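Local coordinates for protein Uly1 (PDB 7DRQ) that probably cleaves the algal polysaccharide ulvan as a calcium-binding lyase of polysaccharide lyase family 24, at residues 205-217 with 229-243. Sequence-based numbering, arbitrary orientation.
Sequences TFFTSHDGDLFLH and VFNKYLAEQGKWSHF
Leu-214 to His-217 pair antiparallel with Phe-230 to Tyr-233, the two central strands of a four-stranded antiparallel sheet, consistent with one blade of a beta-propeller. Leu-216 and Asn-231 bond backbone to backbone both ways, and beyond them Tyr-233 N reaches Leu-214 O at 2.8 Å, almost straight at 177°. The tight face holds Phe-206, Leu-214, Leu-216 and Trp-240, and the strands 111-115 and 122-126 cover part of it. There Trp-240, on the outer strand, leans back across the sheet: with CG beside its own backbone N (chi1 -63°), the indole lays CH2 3.6 Å from Leu-214 CG, while CZ3 lies 3.9 Å from Leu-216 CB. The Phe-206 ring meets the same corner of the indole obliquely, its plane turned 44° from it, and Trp-240 NE1 bonds to the hydroxyl of Tyr-150. Farther along, Leu-216 CD2 touches the edge of the Phe-243 ring at CZ.

The other face is looser toward the Asp-213 end. Phe-215 and Lys-232 run side by side, CE2 3.7 Å from the lysine CD; an alanine in place of Phe-215 would probably leave the aliphatic part of Lys-232 without its neighbour and freer to turn. The lysine ammonium reaches Asp-213 OD2 through water, and a second water joins Asp-213 OD1, Leu-214 N and Tyr-233 O, donating to the last at 2.7 Å.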
loop_
_atom_site.group_PDB
_atom_site.type_symbol
_atom_site.label_atom_id
_atom_site.label_comp_id
_atom_site.label_asym_id
_atom_site.label_seq_id
_atom_site.Cartn_x
_atom_site.Cartn_y
_atom_site.Cartn_z
ATOM N N THR A 205 -3.401 -3.204 3.264
ATOM C CA THR A 205 -4.078 -2.291 2.349
ATOM C C THR A 205 -5.569 -2.586 2.387
ATOM O O THR A 205 -5.987 -3.672 1.975
ATOM C CB THR A 205 -3.544 -2.426 0.920
ATOM O OG1 THR A 205 -2.139 -2.154 0.912
ATOM C CG2 THR A 205 -4.241 -1.417 -0.007
ATOM N N PHE A 206 -6.354 -1.629 2.873
ATOM C CA PHE A 206 -7.802 -1.743 2.912
ATOM C C PHE A 206 -8.423 -1.233 1.616
ATOM O O PHE A 206 -7.864 -0.381 0.920
ATOM C CB PHE A 206 -8.390 -0.929 4.071
ATOM C CG PHE A 206 -7.924 -1.347 5.446
ATOM C CD1 PHE A 206 -8.578 -2.365 6.140
ATOM C CD2 PHE A 206 -6.907 -0.645 6.086
ATOM C CE1 PHE A 206 -8.184 -2.708 7.425
ATOM C CE2 PHE A 206 -6.512 -0.978 7.366
ATOM C CZ PHE A 206 -7.151 -2.019 8.042
ATOM N N PHE A 207 -9.620 -1.728 1.319
ATOM C CA PHE A 207 -10.436 -1.150 0.260
ATOM C C PHE A 207 -11.901 -1.315 0.636
ATOM O O PHE A 207 -12.257 -2.164 1.457
ATOM C CB PHE A 207 -10.147 -1.779 -1.115
ATOM C CG PHE A 207 -10.178 -3.287 -1.142
ATOM C CD1 PHE A 207 -9.052 -4.028 -0.797
ATOM C CD2 PHE A 207 -11.327 -3.969 -1.546
ATOM C CE1 PHE A 207 -9.068 -5.412 -0.840
ATOM C CE2 PHE A 207 -11.350 -5.359 -1.601
ATOM C CZ PHE A 207 -10.232 -6.082 -1.238
ATOM N N THR A 208 -12.750 -0.488 0.025
ATOM C CA THR A 208 -14.175 -0.457 0.332
ATOM C C THR A 208 -14.990 -0.585 -0.946
ATOM O O THR A 208 -14.571 -0.149 -2.019
ATOM C CB THR A 208 -14.587 0.837 1.058
ATOM O OG1 THR A 208 -14.165 1.979 0.298
ATOM C CG2 THR A 208 -13.924 0.912 2.420
ATOM N N SER A 209 -16.178 -1.155 -0.811
ATOM C CA SER A 209 -17.076 -1.308 -1.944
ATOM C C SER A 209 -18.083 -0.159 -2.009
ATOM O O SER A 209 -18.172 0.682 -1.112
ATOM C CB SER A 209 -17.811 -2.640 -1.853
ATOM O OG SER A 209 -18.814 -2.560 -0.851
ATOM N N HIS A 210 -18.864 -0.154 -3.095
ATOM C CA HIS A 210 -19.895 0.862 -3.301
ATOM C C HIS A 210 -20.860 0.921 -2.126
ATOM O O HIS A 210 -21.164 1.999 -1.600
ATOM C CB HIS A 210 -20.668 0.554 -4.585
ATOM C CG HIS A 210 -19.943 0.927 -5.839
ATOM N ND1 HIS A 210 -20.209 0.332 -7.056
ATOM C CD2 HIS A 210 -18.972 1.845 -6.070
ATOM C CE1 HIS A 210 -19.429 0.866 -7.981
ATOM N NE2 HIS A 210 -18.673 1.788 -7.411
ATOM N N ASP A 211 -21.345 -0.239 -1.705
ATOM C CA ASP A 211 -22.335 -0.382 -0.648
ATOM C C ASP A 211 -21.745 -0.258 0.752
ATOM O O ASP A 211 -22.471 -0.473 1.732
ATOM C CB ASP A 211 -23.037 -1.730 -0.789
ATOM C CG ASP A 211 -23.959 -1.775 -1.985
ATOM O OD1 ASP A 211 -24.136 -0.719 -2.634
ATOM O OD2 ASP A 211 -24.500 -2.858 -2.274
ATOM N N GLY A 212 -20.462 0.066 0.874
ATOM C CA GLY A 212 -19.877 0.308 2.177
ATOM C C GLY A 212 -19.300 -0.900 2.879
ATOM O O GLY A 212 -19.050 -0.830 4.087
ATOM N N ASP A 213 -19.085 -2.006 2.174
ATOM C CA ASP A 213 -18.338 -3.107 2.764
ATOM C C ASP A 213 -16.859 -2.760 2.809
ATOM O O ASP A 213 -16.341 -2.044 1.949
ATOM C CB ASP A 213 -18.545 -4.398 1.974
ATOM C CG ASP A 213 -19.762 -5.175 2.455
ATOM O OD1 ASP A 213 -19.959 -5.281 3.688
ATOM O OD2 ASP A 213 -20.524 -5.652 1.597
ATOM N N LEU A 214 -16.185 -3.250 3.841
ATOM C CA LEU A 214 -14.780 -2.950 4.081
ATOM C C LEU A 214 -13.983 -4.243 4.002
ATOM O O LEU A 214 -14.379 -5.259 4.592
ATOM C CB LEU A 214 -14.581 -2.297 5.449
ATOM C CG LEU A 214 -13.138 -2.103 5.909
ATOM C CD1 LEU A 214 -12.376 -1.184 4.958
ATOM C CD2 LEU A 214 -13.118 -1.528 7.330
ATOM N N PHE A 215 -12.875 -4.204 3.274
ATOM C CA PHE A 215 -12.034 -5.376 3.061
ATOM C C PHE A 215 -10.584 -5.031 3.362
ATOM O O PHE A 215 -10.188 -3.862 3.367
ATOM C CB PHE A 215 -12.111 -5.897 1.622
ATOM C CG PHE A 215 -13.496 -6.224 1.155
ATOM C CD1 PHE A 215 -14.316 -5.244 0.622
ATOM C CD2 PHE A 215 -13.967 -7.536 1.209
ATOM C CE1 PHE A 215 -15.598 -5.554 0.175
ATOM C CE2 PHE A 215 -15.232 -7.848 0.754
ATOM C CZ PHE A 215 -16.052 -6.863 0.243
ATOM N N LEU A 216 -9.776 -6.070 3.564
ATOM C CA LEU A 216 -8.349 -5.898 3.781
ATOM C C LEU A 216 -7.602 -6.969 3.000
ATOM O O LEU A 216 -8.068 -8.103 2.927
ATOM C CB LEU A 216 -7.995 -6.008 5.259
ATOM C CG LEU A 216 -6.504 -6.233 5.489
ATOM C CD1 LEU A 216 -5.700 -4.889 5.389
ATOM C CD2 LEU A 216 -6.245 -6.955 6.770
ATOM N N HIS A 217 -6.474 -6.612 2.390
ATOM C CA HIS A 217 -5.578 -7.645 1.882
ATOM C C HIS A 217 -4.148 -7.394 2.337
ATOM O O HIS A 217 -3.743 -6.261 2.594
ATOM C CB HIS A 217 -5.655 -7.815 0.343
ATOM C CG HIS A 217 -4.981 -6.736 -0.456
ATOM N ND1 HIS A 217 -5.346 -5.409 -0.381
ATOM C CD2 HIS A 217 -4.025 -6.808 -1.412
ATOM C CE1 HIS A 217 -4.613 -4.703 -1.228
ATOM N NE2 HIS A 217 -3.805 -5.530 -1.867
ATOM N N VAL A 229 -3.597 -12.643 0.734
ATOM C CA VAL A 229 -4.758 -13.079 1.501
ATOM C C VAL A 229 -5.642 -11.864 1.727
ATOM O O VAL A 229 -5.148 -10.736 1.818
ATOM C CB VAL A 229 -4.376 -13.734 2.846
ATOM C CG1 VAL A 229 -3.583 -15.041 2.616
ATOM C CG2 VAL A 229 -3.588 -12.770 3.726
ATOM N N PHE A 230 -6.952 -12.090 1.787
ATOM C CA PHE A 230 -7.876 -10.980 1.986
ATOM C C PHE A 230 -9.064 -11.437 2.818
ATOM O O PHE A 230 -9.424 -12.617 2.829
ATOM C CB PHE A 230 -8.349 -10.370 0.651
ATOM C CG PHE A 230 -9.163 -11.311 -0.215
ATOM C CD1 PHE A 230 -8.550 -12.339 -0.928
ATOM C CD2 PHE A 230 -10.532 -11.139 -0.342
ATOM C CE1 PHE A 230 -9.297 -13.188 -1.734
ATOM C CE2 PHE A 230 -11.294 -11.978 -1.144
ATOM C CZ PHE A 230 -10.675 -13.012 -1.839
ATOM N N ASN A 231 -9.676 -10.484 3.525
ATOM C CA ASN A 231 -10.822 -10.793 4.363
ATOM C C ASN A 231 -11.807 -9.633 4.285
ATOM O O ASN A 231 -11.582 -8.644 3.580
ATOM C CB ASN A 231 -10.397 -11.089 5.810
ATOM C CG ASN A 231 -9.651 -9.927 6.453
ATOM O OD1 ASN A 231 -9.550 -8.842 5.885
ATOM N ND2 ASN A 231 -9.120 -10.159 7.650
ATOM N N LYS A 232 -12.909 -9.770 5.011
ATOM C CA LYS A 232 -13.992 -8.801 4.990
ATOM C C LYS A 232 -14.374 -8.463 6.420
ATOM O O LYS A 232 -14.360 -9.329 7.303
ATOM C CB LYS A 232 -15.209 -9.333 4.212
ATOM C CG LYS A 232 -16.450 -8.443 4.320
ATOM C CD LYS A 232 -17.573 -8.874 3.382
ATOM C CE LYS A 232 -18.248 -10.142 3.852
ATOM N NZ LYS A 232 -19.363 -10.532 2.931
ATOM N N TYR A 233 -14.698 -7.196 6.646
ATOM C CA TYR A 233 -15.169 -6.761 7.948
ATOM C C TYR A 233 -16.643 -7.114 8.101
ATOM O O TYR A 233 -17.465 -6.797 7.235
ATOM C CB TYR A 233 -14.953 -5.258 8.112
ATOM C CG TYR A 233 -15.439 -4.765 9.441
ATOM C CD1 TYR A 233 -14.964 -5.332 10.624
ATOM C CD2 TYR A 233 -16.414 -3.778 9.521
ATOM C CE1 TYR A 233 -15.419 -4.906 11.842
ATOM C CE2 TYR A 233 -16.883 -3.345 10.741
ATOM C CZ TYR A 233 -16.383 -3.915 11.901
ATOM O OH TYR A 233 -16.849 -3.489 13.119
ATOM N N LEU A 234 -16.977 -7.789 9.193
ATOM C CA LEU A 234 -18.358 -8.188 9.466
ATOM C C LEU A 234 -18.906 -7.207 10.497
ATOM O O LEU A 234 -18.791 -7.424 11.705
ATOM C CB LEU A 234 -18.408 -9.629 9.953
ATOM C CG LEU A 234 -17.671 -10.635 9.058
ATOM C CD1 LEU A 234 -17.699 -12.033 9.682
ATOM C CD2 LEU A 234 -18.271 -10.650 7.650
ATOM N N ALA A 235 -19.502 -6.111 10.012
ATOM C CA ALA A 235 -19.956 -5.054 10.916
ATOM C C ALA A 235 -20.983 -5.570 11.914
ATOM O O ALA A 235 -21.015 -5.129 13.071
ATOM C CB ALA A 235 -20.538 -3.888 10.115
ATOM N N GLU A 236 -21.832 -6.505 11.489
ATOM C CA GLU A 236 -22.850 -7.018 12.393
ATOM C C GLU A 236 -22.257 -7.854 13.523
ATOM O O GLU A 236 -22.932 -8.070 14.535
ATOM C CB GLU A 236 -23.875 -7.831 11.602
ATOM C CG GLU A 236 -23.498 -9.282 11.396
ATOM C CD GLU A 236 -22.532 -9.500 10.238
ATOM O OE1 GLU A 236 -22.039 -8.507 9.638
ATOM O OE2 GLU A 236 -22.276 -10.687 9.928
ATOM N N GLN A 237 -21.010 -8.310 13.390
ATOM C CA GLN A 237 -20.367 -9.117 14.416
ATOM C C GLN A 237 -19.182 -8.427 15.081
ATOM O O GLN A 237 -18.596 -8.999 16.002
ATOM C CB GLN A 237 -19.915 -10.451 13.812
ATOM C CG GLN A 237 -21.033 -11.175 13.096
ATOM C CD GLN A 237 -20.592 -12.505 12.528
ATOM O OE1 GLN A 237 -19.959 -13.299 13.220
ATOM N NE2 GLN A 237 -20.925 -12.755 11.266
ATOM N N GLY A 238 -18.801 -7.231 14.631
ATOM C CA GLY A 238 -17.681 -6.526 15.238
ATOM C C GLY A 238 -16.349 -7.222 15.060
ATOM O O GLY A 238 -15.482 -7.136 15.939
ATOM N N LYS A 239 -16.164 -7.917 13.947
ATOM C CA LYS A 239 -14.927 -8.651 13.707
ATOM C C LYS A 239 -14.807 -8.902 12.212
ATOM O O LYS A 239 -15.669 -8.505 11.421
ATOM C CB LYS A 239 -14.896 -9.960 14.504
ATOM C CG LYS A 239 -15.967 -10.951 14.103
ATOM C CD LYS A 239 -15.990 -12.124 15.069
ATOM C CE LYS A 239 -16.799 -13.284 14.510
ATOM N NZ LYS A 239 -16.877 -14.387 15.512
ATOM N N TRP A 240 -13.729 -9.579 11.830
ATOM C CA TRP A 240 -13.417 -9.850 10.438
ATOM C C TRP A 240 -13.546 -11.335 10.140
ATOM O O TRP A 240 -13.423 -12.184 11.024
ATOM C CB TRP A 240 -12.000 -9.392 10.103
ATOM C CG TRP A 240 -11.820 -7.917 10.252
ATOM C CD1 TRP A 240 -11.780 -7.203 11.424
ATOM C CD2 TRP A 240 -11.655 -6.969 9.197
ATOM N NE1 TRP A 240 -11.598 -5.868 11.153
ATOM C CE2 TRP A 240 -11.520 -5.698 9.796
ATOM C CE3 TRP A 240 -11.613 -7.068 7.802
ATOM C CZ2 TRP A 240 -11.339 -4.528 9.047
ATOM C CZ3 TRP A 240 -11.423 -5.904 7.053
ATOM C CH2 TRP A 240 -11.300 -4.654 7.680
ATOM N N SER A 241 -13.804 -11.631 8.873
ATOM C CA SER A 241 -13.796 -13.004 8.405
ATOM C C SER A 241 -12.368 -13.561 8.393
ATOM O O SER A 241 -11.373 -12.830 8.512
ATOM C CB SER A 241 -14.416 -13.085 7.011
ATOM O OG SER A 241 -13.633 -12.356 6.079
ATOM N N HIS A 242 -12.280 -14.882 8.252
ATOM C CA HIS A 242 -10.995 -15.556 8.100
ATOM C C HIS A 242 -10.344 -15.145 6.789
ATOM O O HIS A 242 -11.016 -15.038 5.761
ATOM C CB HIS A 242 -11.212 -17.073 8.126
ATOM C CG HIS A 242 -9.953 -17.880 8.256
ATOM N ND1 HIS A 242 -8.968 -17.893 7.293
ATOM C CD2 HIS A 242 -9.552 -18.746 9.219
ATOM C CE1 HIS A 242 -7.995 -18.705 7.673
ATOM N NE2 HIS A 242 -8.332 -19.250 8.831
ATOM N N PHE A 243 -9.032 -14.903 6.828
ATOM C CA PHE A 243 -8.288 -14.588 5.611
ATOM C C PHE A 243 -8.514 -15.668 4.558
ATOM O O PHE A 243 -8.528 -16.863 4.863
ATOM C CB PHE A 243 -6.791 -14.476 5.908
ATOM C CG PHE A 243 -6.316 -13.077 6.208
ATOM C CD1 PHE A 243 -6.634 -12.013 5.369
ATOM C CD2 PHE A 243 -5.533 -12.837 7.324
ATOM C CE1 PHE A 243 -6.173 -10.735 5.645
ATOM C CE2 PHE A 243 -5.075 -11.562 7.618
ATOM C CZ PHE A 243 -5.396 -10.505 6.777
HETATM O O HOH W 1 -17.896 -4.722 5.578
HETATM O O HOH W 2 -19.953 -8.540 0.610
#